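Probable tagatose 6-phosphate kinase (Sinorhizobium meliloti, PDB 3TXV) probably acts in carbohydrate metabolism, possibly as a tagatose-6-phosphate kinase, and belongs to a family related to tagatose-bisphosphate aldolase subunits. Local coordinates at residues A[299-310]-A[385-393]; A[232-240]-A[344-354]. One frame throughout, in Å; residues are numbered along the deposited sequence.

Contact 1 (A[299-310]-A[385-393]); sequences ALYGLDQIAAFL and TLISQFLAG
Ile-306 and Leu-391 carry the close-packed side of this helix-helix contact. With CG1 beside its backbone N (chi1 -86°), Ile-306 reaches along Phe-390, and its CG1 comes 3.5 Å from CD2 of that ring, at an oblique approach. Ile-306 CG1 lies 3.9 Å from Leu-386 CB. Leu-391, the first residue to leave helical geometry, runs across Leu-303 at about a right angle, its CD1 3.8 Å from Leu-303 CD2. Its other methyl turns to the helix backbone: Leu-391 CD2 lies 3.6 Å from Ala-299 O. Between these groups Gly-302 lets the chains close in, its CA 4.9 Å from that of Phe-390. On the looser, exposed side, the amide of Gln-305 stands nearly perpendicular to the Phe-390 ring (82°) and puts OE1 at its edge, while CG of Gln-389 covers one ring face. Leu-386 CD2 lies 4.1 Å from exposed Phe-309 CD2 and also touches Leu-310. With an alanine at Phe-390, Ile-306 CG1 and the aliphatic part of Gln-305 would probably lose their partner and a gap open beside Ile-306. Helix 407-424 lies against Ala-299, Leu-303, Ile-387 and Leu-391, whereas Leu-300 of helix 290-310 turns to helices 319-329 and 364-376.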
loop_
_atom_site.group_PDB
_atom_site.type_symbol
_atom_site.label_atom_id
_atom_site.label_comp_id
_atom_site.label_asym_id
_atom_site.label_seq_id
_atom_site.Cartn_x
_atom_site.Cartn_y
_atom_site.Cartn_z
ATOM N N ALA A 299 -16.339 7.053 -2.820
ATOM C CA ALA A 299 -17.341 7.228 -1.773
ATOM C C ALA A 299 -17.415 8.699 -1.365
ATOM O O ALA A 299 -18.514 9.292 -1.301
ATOM C CB ALA A 299 -17.028 6.341 -0.559
ATOM N N LEU A 300 -16.250 9.294 -1.111
ATOM C CA LEU A 300 -16.234 10.682 -0.715
ATOM C C LEU A 300 -16.838 11.553 -1.821
ATOM O O LEU A 300 -17.618 12.443 -1.525
ATOM C CB LEU A 300 -14.840 11.134 -0.290
ATOM C CG LEU A 300 -14.326 10.608 1.061
ATOM C CD1 LEU A 300 -12.892 11.002 1.201
ATOM C CD2 LEU A 300 -15.110 11.123 2.278
ATOM N N TYR A 301 -16.558 11.247 -3.083
ATOM C CA TYR A 301 -17.114 12.041 -4.192
ATOM C C TYR A 301 -18.614 11.830 -4.391
ATOM O O TYR A 301 -19.327 12.792 -4.619
ATOM C CB TYR A 301 -16.352 11.812 -5.509
ATOM C CG TYR A 301 -15.082 12.640 -5.691
ATOM C CD1 TYR A 301 -14.482 13.277 -4.619
ATOM C CD2 TYR A 301 -14.474 12.747 -6.947
ATOM C CE1 TYR A 301 -13.336 14.007 -4.772
ATOM C CE2 TYR A 301 -13.308 13.490 -7.119
ATOM C CZ TYR A 301 -12.744 14.123 -6.022
ATOM O OH TYR A 301 -11.575 14.877 -6.159
ATOM N N GLY A 302 -19.084 10.587 -4.311
ATOM C CA GLY A 302 -20.526 10.301 -4.090
ATOM C C GLY A 302 -21.170 11.127 -2.968
ATOM O O GLY A 302 -22.158 11.867 -3.181
ATOM N N LEU A 303 -20.571 11.049 -1.779
ATOM C CA LEU A 303 -21.044 11.842 -0.634
ATOM C C LEU A 303 -20.981 13.331 -0.932
ATOM O O LEU A 303 -21.855 14.102 -0.530
ATOM C CB LEU A 303 -20.261 11.514 0.636
ATOM C CG LEU A 303 -20.522 10.097 1.116
ATOM C CD1 LEU A 303 -19.657 9.706 2.304
ATOM C CD2 LEU A 303 -21.955 9.981 1.433
ATOM N N ASP A 304 -19.942 13.742 -1.642
ATOM C CA ASP A 304 -19.864 15.117 -2.063
ATOM C C ASP A 304 -21.114 15.488 -2.865
ATOM O O ASP A 304 -21.738 16.512 -2.567
ATOM C CB ASP A 304 -18.596 15.355 -2.855
ATOM C CG ASP A 304 -18.367 16.813 -3.166
ATOM O OD1 ASP A 304 -18.589 17.659 -2.268
ATOM O OD2 ASP A 304 -17.956 17.104 -4.318
ATOM N N GLN A 305 -21.511 14.652 -3.839
ATOM C CA GLN A 305 -22.662 15.004 -4.694
ATOM C C GLN A 305 -24.007 14.875 -3.968
ATOM O O GLN A 305 -24.929 15.628 -4.213
ATOM C CB GLN A 305 -22.693 14.216 -5.987
ATOM C CG GLN A 305 -21.444 14.274 -6.801
ATOM C CD GLN A 305 -21.172 12.927 -7.463
ATOM O OE1 GLN A 305 -21.802 12.569 -8.460
ATOM N NE2 GLN A 305 -20.261 12.153 -6.880
ATOM N N ILE A 306 -24.123 13.917 -3.068
ATOM C CA ILE A 306 -25.305 13.851 -2.239
ATOM C C ILE A 306 -25.471 15.140 -1.411
ATOM O O ILE A 306 -26.570 15.714 -1.328
ATOM C CB ILE A 306 -25.237 12.645 -1.371
ATOM C CG1 ILE A 306 -25.789 11.458 -2.144
ATOM C CG2 ILE A 306 -25.948 12.863 -0.055
ATOM C CD1 ILE A 306 -25.256 10.162 -1.599
ATOM N N ALA A 307 -24.371 15.604 -0.845
ATOM C CA ALA A 307 -24.396 16.800 -0.035
ATOM C C ALA A 307 -24.708 18.037 -0.893
ATOM O O ALA A 307 -25.340 18.983 -0.434
ATOM C CB ALA A 307 -23.050 16.975 0.697
ATOM N N ALA A 308 -24.256 18.039 -2.138
ATOM C CA ALA A 308 -24.409 19.238 -2.950
ATOM C C ALA A 308 -25.861 19.364 -3.398
ATOM O O ALA A 308 -26.345 20.467 -3.697
ATOM C CB ALA A 308 -23.464 19.210 -4.126
ATOM N N PHE A 309 -26.548 18.216 -3.408
ATOM C CA PHE A 309 -27.952 18.115 -3.791
ATOM C C PHE A 309 -28.806 18.418 -2.560
ATOM O O PHE A 309 -29.525 19.386 -2.552
ATOM C CB PHE A 309 -28.264 16.744 -4.417
ATOM C CG PHE A 309 -29.738 16.485 -4.602
ATOM C CD1 PHE A 309 -30.436 17.049 -5.675
ATOM C CD2 PHE A 309 -30.449 15.692 -3.688
ATOM C CE1 PHE A 309 -31.821 16.813 -5.835
ATOM C CE2 PHE A 309 -31.810 15.468 -3.828
ATOM C CZ PHE A 309 -32.500 16.027 -4.896
ATOM N N LEU A 310 -28.699 17.617 -1.512
ATOM C CA LEU A 310 -29.502 17.810 -0.337
ATOM C C LEU A 310 -29.381 19.238 0.157
ATOM O O LEU A 310 -30.391 19.901 0.442
ATOM C CB LEU A 310 -28.984 16.914 0.758
ATOM C CG LEU A 310 -29.641 15.610 1.187
ATOM C CD1 LEU A 310 -30.884 15.234 0.410
ATOM C CD2 LEU A 310 -28.608 14.537 1.154
ATOM N N THR A 385 -32.262 5.900 -2.064
ATOM C CA THR A 385 -32.433 6.230 -3.447
ATOM C C THR A 385 -31.295 7.118 -3.911
ATOM O O THR A 385 -30.954 7.110 -5.107
ATOM C CB THR A 385 -33.754 6.977 -3.650
ATOM O OG1 THR A 385 -33.816 8.086 -2.742
ATOM C CG2 THR A 385 -34.908 6.079 -3.379
ATOM N N LEU A 386 -30.732 7.911 -2.996
ATOM C CA LEU A 386 -29.558 8.710 -3.342
ATOM C C LEU A 386 -28.342 7.815 -3.354
ATOM O O LEU A 386 -27.436 7.980 -4.158
ATOM C CB LEU A 386 -29.364 9.864 -2.355
ATOM C CG LEU A 386 -30.152 11.133 -2.710
ATOM C CD1 LEU A 386 -31.613 10.801 -2.768
ATOM C CD2 LEU A 386 -29.952 12.170 -1.662
ATOM N N ILE A 387 -28.365 6.855 -2.432
ATOM C CA ILE A 387 -27.333 5.873 -2.251
ATOM C C ILE A 387 -27.294 5.054 -3.538
ATOM O O ILE A 387 -26.221 4.815 -4.093
ATOM C CB ILE A 387 -27.608 5.040 -0.995
ATOM C CG1 ILE A 387 -27.284 5.861 0.253
ATOM C CG2 ILE A 387 -26.745 3.804 -0.951
ATOM C CD1 ILE A 387 -27.714 5.234 1.653
ATOM N N SER A 388 -28.459 4.683 -4.061
ATOM C CA SER A 388 -28.521 3.884 -5.286
ATOM C C SER A 388 -27.918 4.573 -6.507
ATOM O O SER A 388 -27.349 3.928 -7.382
ATOM C CB SER A 388 -29.950 3.485 -5.584
ATOM O OG SER A 388 -29.982 2.732 -6.761
ATOM N N GLN A 389 -28.043 5.885 -6.538
ATOM C CA GLN A 389 -27.573 6.729 -7.627
ATOM C C GLN A 389 -26.082 6.968 -7.529
ATOM O O GLN A 389 -25.389 7.003 -8.535
ATOM C CB GLN A 389 -28.271 8.096 -7.546
ATOM C CG GLN A 389 -27.777 9.119 -8.504
ATOM C CD GLN A 389 -28.108 8.771 -9.928
ATOM O OE1 GLN A 389 -29.268 8.825 -10.326
ATOM N NE2 GLN A 389 -27.092 8.428 -10.715
ATOM N N PHE A 390 -25.596 7.163 -6.317
ATOM C CA PHE A 390 -24.371 7.922 -6.103
ATOM C C PHE A 390 -23.294 7.052 -5.444
ATOM O O PHE A 390 -22.104 7.386 -5.459
ATOM C CB PHE A 390 -24.680 9.134 -5.197
ATOM C CG PHE A 390 -25.322 10.321 -5.912
ATOM C CD1 PHE A 390 -24.633 11.021 -6.905
ATOM C CD2 PHE A 390 -26.573 10.777 -5.526
ATOM C CE1 PHE A 390 -25.193 12.112 -7.510
ATOM C CE2 PHE A 390 -27.161 11.894 -6.124
ATOM C CZ PHE A 390 -26.489 12.561 -7.128
ATOM N N LEU A 391 -23.737 5.940 -4.853
ATOM C CA LEU A 391 -22.897 5.006 -4.103
ATOM C C LEU A 391 -23.501 3.664 -4.350
ATOM O O LEU A 391 -23.814 2.955 -3.402
ATOM C CB LEU A 391 -22.955 5.289 -2.590
ATOM C CG LEU A 391 -22.477 6.656 -2.074
ATOM C CD1 LEU A 391 -22.877 6.920 -0.582
ATOM C CD2 LEU A 391 -20.957 6.811 -2.298
ATOM N N ALA A 392 -23.686 3.340 -5.621
ATOM C CA ALA A 392 -24.454 2.152 -6.037
ATOM C C ALA A 392 -23.926 0.843 -5.414
ATOM O O ALA A 392 -24.691 -0.115 -5.206
ATOM C CB ALA A 392 -24.492 2.045 -7.583
ATOM N N GLY A 393 -22.618 0.836 -5.114
ATOM C CA GLY A 393 -21.926 -0.338 -4.593
ATOM C C GLY A 393 -22.273 -0.622 -3.154
ATOM O O GLY A 393 -22.007 -1.726 -2.660
#

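Contact 2 (A[232-240]-A[344-354]); sequences VEFGNENVI and EQRLQRHFSYS
Tyr-353 and Asn-236 join the two segments through their backbones: Tyr-353 N donates to Asn-236 O over 2.9 Å, almost straight (175°), in the carbonyl plane and on a lone pair. Beside this bond, with CG anti to the carbonyl carbon (chi1 -77°), the Tyr-353 ring is swung along the 235-239 backbone, its edge to Gly-235 O and Asn-238 N, both near the ring plane. Val-239 crosses the ring at about a right angle and brings CG2 to 3.7 Å from CE2 of Tyr-353. Phe-234 approaches the same residue obliquely, its CD2 4.0 Å from Tyr-353 CB. The Asn-236 side chain works on the helix side: Asn-236 OD1 accepts from Ser-352 OG at 3.2 Å, the donor tilted from the carbonyl plane, and the Asn-236 amide stacks on that of Gln-348, the planes 17° apart. The same hydroxyl, a donor to Asn-236, accepts from Ser-354 N in an ST turn. Tyr-269 adds a hydrogen bond between its OH and Tyr-353 O and meets the Phe-234 ring edge-to-face. Segment 232-240 is a short, weakly bonded beta-hairpin, strands 233-234 and 239-240, that follows barrel strand 223-227 and docks on helix 342-351 and the turn after it, an elaboration of the connection after the sixth strand of a (beta/alpha)8 barrel.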
loop_
_atom_site.group_PDB
_atom_site.type_symbol
_atom_site.label_atom_id
_atom_site.label_comp_id
_atom_site.label_asym_id
_atom_site.label_seq_id
_atom_site.Cartn_x
_atom_site.Cartn_y
_atom_site.Cartn_z
ATOM N N VAL A 232 0.975 -8.620 -13.511
ATOM C CA VAL A 232 -0.201 -7.776 -13.308
ATOM C C VAL A 232 0.297 -6.364 -13.462
ATOM O O VAL A 232 1.265 -5.999 -12.812
ATOM C CB VAL A 232 -0.849 -7.947 -11.909
ATOM C CG1 VAL A 232 -1.509 -9.317 -11.775
ATOM C CG2 VAL A 232 0.155 -7.663 -10.779
ATOM N N GLU A 233 -0.315 -5.589 -14.360
ATOM C CA GLU A 233 -0.067 -4.148 -14.448
ATOM C C GLU A 233 -1.434 -3.469 -14.254
ATOM O O GLU A 233 -2.474 -4.140 -14.316
ATOM C CB GLU A 233 0.616 -3.740 -15.794
ATOM C CG GLU A 233 1.974 -4.455 -16.215
ATOM C CD GLU A 233 3.122 -3.486 -16.765
ATOM O OE1 GLU A 233 4.326 -3.864 -16.791
ATOM O OE2 GLU A 233 2.838 -2.316 -17.142
ATOM N N PHE A 234 -1.444 -2.162 -13.989
ATOM C CA PHE A 234 -2.646 -1.322 -14.243
ATOM C C PHE A 234 -2.247 0.061 -14.763
ATOM O O PHE A 234 -1.223 0.605 -14.361
ATOM C CB PHE A 234 -3.573 -1.214 -13.029
ATOM C CG PHE A 234 -2.923 -0.642 -11.823
ATOM C CD1 PHE A 234 -2.465 -1.475 -10.815
ATOM C CD2 PHE A 234 -2.772 0.736 -11.684
ATOM C CE1 PHE A 234 -1.838 -0.945 -9.692
ATOM C CE2 PHE A 234 -2.141 1.295 -10.572
ATOM C CZ PHE A 234 -1.669 0.469 -9.579
ATOM N N GLY A 235 -3.039 0.622 -15.672
ATOM C CA GLY A 235 -2.723 1.940 -16.268
ATOM C C GLY A 235 -3.609 3.023 -15.704
ATOM O O GLY A 235 -4.214 2.815 -14.663
ATOM N N ASN A 236 -3.708 4.171 -16.369
ATOM C CA ASN A 236 -4.735 5.161 -15.995
ATOM C C ASN A 236 -6.138 4.586 -16.041
ATOM O O ASN A 236 -6.867 4.676 -15.053
ATOM C CB ASN A 236 -4.676 6.425 -16.854
ATOM C CG ASN A 236 -3.448 7.260 -16.578
ATOM O OD1 ASN A 236 -2.940 7.302 -15.459
ATOM N ND2 ASN A 236 -2.954 7.919 -17.602
ATOM N N GLU A 237 -6.501 3.974 -17.167
ATOM C CA GLU A 237 -7.889 3.544 -17.376
ATOM C C GLU A 237 -8.092 2.116 -17.797
ATOM O O GLU A 237 -9.166 1.787 -18.328
ATOM C CB GLU A 237 -8.557 4.372 -18.451
ATOM C CG GLU A 237 -8.320 5.840 -18.393
ATOM C CD GLU A 237 -8.642 6.475 -19.713
ATOM O OE1 GLU A 237 -8.958 5.728 -20.668
ATOM O OE2 GLU A 237 -8.584 7.718 -19.801
ATOM N N ASN A 238 -7.081 1.276 -17.598
ATOM C CA ASN A 238 -7.192 -0.138 -17.954
ATOM C C ASN A 238 -6.340 -1.035 -17.059
ATOM O O ASN A 238 -5.280 -0.630 -16.620
ATOM C CB ASN A 238 -6.986 -0.341 -19.485
ATOM C CG ASN A 238 -5.848 -1.340 -19.827
ATOM O OD1 ASN A 238 -6.068 -2.406 -20.484
ATOM N ND2 ASN A 238 -4.612 -0.983 -19.408
ATOM N N VAL A 239 -6.848 -2.228 -16.758
ATOM C CA VAL A 239 -6.179 -3.233 -15.927
ATOM C C VAL A 239 -5.753 -4.434 -16.796
ATOM O O VAL A 239 -6.481 -4.853 -17.713
ATOM C CB VAL A 239 -7.133 -3.716 -14.789
ATOM C CG1 VAL A 239 -6.503 -4.815 -13.889
ATOM C CG2 VAL A 239 -7.624 -2.535 -13.954
ATOM N N ILE A 240 -4.566 -4.979 -16.519
ATOM C CA ILE A 240 -4.134 -6.245 -17.135
ATOM C C ILE A 240 -4.334 -7.317 -16.086
ATOM O O ILE A 240 -3.784 -7.229 -14.998
ATOM C CB ILE A 240 -2.639 -6.237 -17.515
ATOM C CG1 ILE A 240 -2.249 -5.079 -18.454
ATOM C CG2 ILE A 240 -2.184 -7.624 -17.990
ATOM C CD1 ILE A 240 -3.074 -4.907 -19.676
ATOM N N GLU A 344 -7.281 16.157 -20.624
ATOM C CA GLU A 344 -6.817 14.811 -20.249
ATOM C C GLU A 344 -6.223 14.753 -18.826
ATOM O O GLU A 344 -6.386 13.762 -18.126
ATOM C CB GLU A 344 -5.831 14.241 -21.280
ATOM C CG GLU A 344 -5.300 12.841 -20.951
ATOM C CD GLU A 344 -6.372 11.772 -21.102
ATOM O OE1 GLU A 344 -7.558 12.135 -21.321
ATOM O OE2 GLU A 344 -6.041 10.563 -21.014
ATOM N N GLN A 345 -5.534 15.811 -18.410
ATOM C CA GLN A 345 -4.964 15.886 -17.073
ATOM C C GLN A 345 -6.029 16.037 -16.000
ATOM O O GLN A 345 -5.878 15.497 -14.914
ATOM C CB GLN A 345 -3.949 17.035 -16.981
ATOM C CG GLN A 345 -2.549 16.615 -17.386
ATOM C CD GLN A 345 -1.620 17.766 -17.731
ATOM O OE1 GLN A 345 -0.972 17.742 -18.769
ATOM N NE2 GLN A 345 -1.554 18.777 -16.871
ATOM N N ARG A 346 -7.089 16.784 -16.297
ATOM C CA ARG A 346 -8.216 16.945 -15.372
ATOM C C ARG A 346 -8.872 15.570 -15.097
ATOM O O ARG A 346 -8.843 15.075 -13.968
ATOM C CB ARG A 346 -9.234 17.995 -15.869
ATOM C CG ARG A 346 -10.206 18.456 -14.792
ATOM C CD ARG A 346 -11.099 19.664 -15.180
ATOM N NE ARG A 346 -12.370 19.249 -15.783
ATOM C CZ ARG A 346 -12.517 18.764 -17.034
ATOM N NH1 ARG A 346 -11.479 18.620 -17.870
ATOM N NH2 ARG A 346 -13.715 18.406 -17.471
ATOM N N LEU A 347 -9.407 14.934 -16.130
ATOM C CA LEU A 347 -9.954 13.615 -15.988
ATOM C C LEU A 347 -9.094 12.770 -15.041
ATOM O O LEU A 347 -9.590 12.182 -14.085
ATOM C CB LEU A 347 -10.117 12.973 -17.375
ATOM C CG LEU A 347 -10.123 11.457 -17.589
ATOM C CD1 LEU A 347 -11.095 10.808 -16.697
ATOM C CD2 LEU A 347 -10.503 11.171 -18.980
ATOM N N GLN A 348 -7.801 12.738 -15.285
ATOM C CA GLN A 348 -6.923 11.868 -14.541
ATOM C C GLN A 348 -6.566 12.297 -13.138
ATOM O O GLN A 348 -6.202 11.455 -12.311
ATOM C CB GLN A 348 -5.661 11.588 -15.323
ATOM C CG GLN A 348 -5.616 10.167 -15.724
ATOM C CD GLN A 348 -6.144 9.976 -17.085
ATOM O OE1 GLN A 348 -5.817 10.762 -17.974
ATOM N NE2 GLN A 348 -6.953 8.932 -17.290
ATOM N N ARG A 349 -6.635 13.589 -12.857
ATOM C CA ARG A 349 -6.411 14.028 -11.494
ATOM C C ARG A 349 -7.419 13.375 -10.542
ATOM O O ARG A 349 -7.083 13.076 -9.390
ATOM C CB ARG A 349 -6.466 15.541 -11.387
ATOM C CG ARG A 349 -5.145 16.189 -11.611
ATOM C CD ARG A 349 -5.130 17.645 -11.193
ATOM N NE ARG A 349 -6.038 18.496 -11.959
ATOM C CZ ARG A 349 -5.831 18.874 -13.216
ATOM N NH1 ARG A 349 -4.752 18.449 -13.865
ATOM N NH2 ARG A 349 -6.721 19.667 -13.825
ATOM N N HIS A 350 -8.631 13.122 -11.038
ATOM C CA HIS A 350 -9.708 12.577 -10.213
ATOM C C HIS A 350 -9.939 11.084 -10.441
ATOM O O HIS A 350 -10.281 10.328 -9.502
ATOM C CB HIS A 350 -11.019 13.382 -10.438
ATOM C CG HIS A 350 -10.845 14.848 -10.238
ATOM N ND1 HIS A 350 -10.902 15.439 -8.996
ATOM C CD2 HIS A 350 -10.526 15.833 -11.105
ATOM C CE1 HIS A 350 -10.651 16.730 -9.105
ATOM N NE2 HIS A 350 -10.425 16.996 -10.379
ATOM N N PHE A 351 -9.750 10.647 -11.683
ATOM C CA PHE A 351 -10.309 9.360 -12.043
ATOM C C PHE A 351 -9.357 8.232 -12.299
ATOM O O PHE A 351 -9.762 7.072 -12.284
ATOM C CB PHE A 351 -11.336 9.528 -13.133
ATOM C CG PHE A 351 -12.488 10.360 -12.691
ATOM C CD1 PHE A 351 -13.387 9.864 -11.731
ATOM C CD2 PHE A 351 -12.663 11.645 -13.166
ATOM C CE1 PHE A 351 -14.453 10.620 -11.273
ATOM C CE2 PHE A 351 -13.759 12.419 -12.703
ATOM C CZ PHE A 351 -14.643 11.895 -11.764
ATOM N N SER A 352 -8.087 8.546 -12.468
ATOM C CA SER A 352 -7.156 7.525 -12.881
ATOM C C SER A 352 -6.900 6.543 -11.770
ATOM O O SER A 352 -6.871 6.913 -10.591
ATOM C CB SER A 352 -5.835 8.143 -13.291
ATOM O OG SER A 352 -4.758 7.372 -12.772
ATOM N N TYR A 353 -6.676 5.301 -12.183
ATOM C CA TYR A 353 -6.270 4.191 -11.336
ATOM C C TYR A 353 -4.932 4.407 -10.617
ATOM O O TYR A 353 -4.664 3.713 -9.643
ATOM C CB TYR A 353 -6.115 2.935 -12.208
ATOM C CG TYR A 353 -7.373 2.214 -12.654
ATOM C CD1 TYR A 353 -8.433 1.989 -11.768
ATOM C CD2 TYR A 353 -7.468 1.691 -13.943
ATOM C CE1 TYR A 353 -9.570 1.284 -12.156
ATOM C CE2 TYR A 353 -8.594 0.979 -14.361
ATOM C CZ TYR A 353 -9.650 0.788 -13.462
ATOM O OH TYR A 353 -10.787 0.100 -13.862
ATOM N N SER A 354 -4.070 5.305 -11.106
ATOM C CA SER A 354 -2.799 5.621 -10.397
ATOM C C SER A 354 -3.085 6.314 -9.070
ATOM O O SER A 354 -2.280 6.221 -8.123
ATOM C CB SER A 354 -1.850 6.514 -11.205
ATOM O OG SER A 354 -1.452 5.902 -12.416
#

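In the fold
Contact 1 is partly buried, its centre about 26 Å from the centre of the chain, whereas contact 2 is a surface contact with its centre about 17 Å from that of the chain; the centres of the two contacts are about 22 Å apart. Contact 1 joins two helices beyond the last barrel strand, 283-288, by apolar side chains and has no hydrogen bond across it. Contact 2 ties a hairpin from within the barrel sequence to the end of a helix, and relies on backbone and side-chain polar groups as well as ring edges. The segments alternate along the chain, and the two contacts touch through a probable hydrogen bond between Tyr-301 OH and His-350 ND1, which links helix 290-310 to helix 342-351.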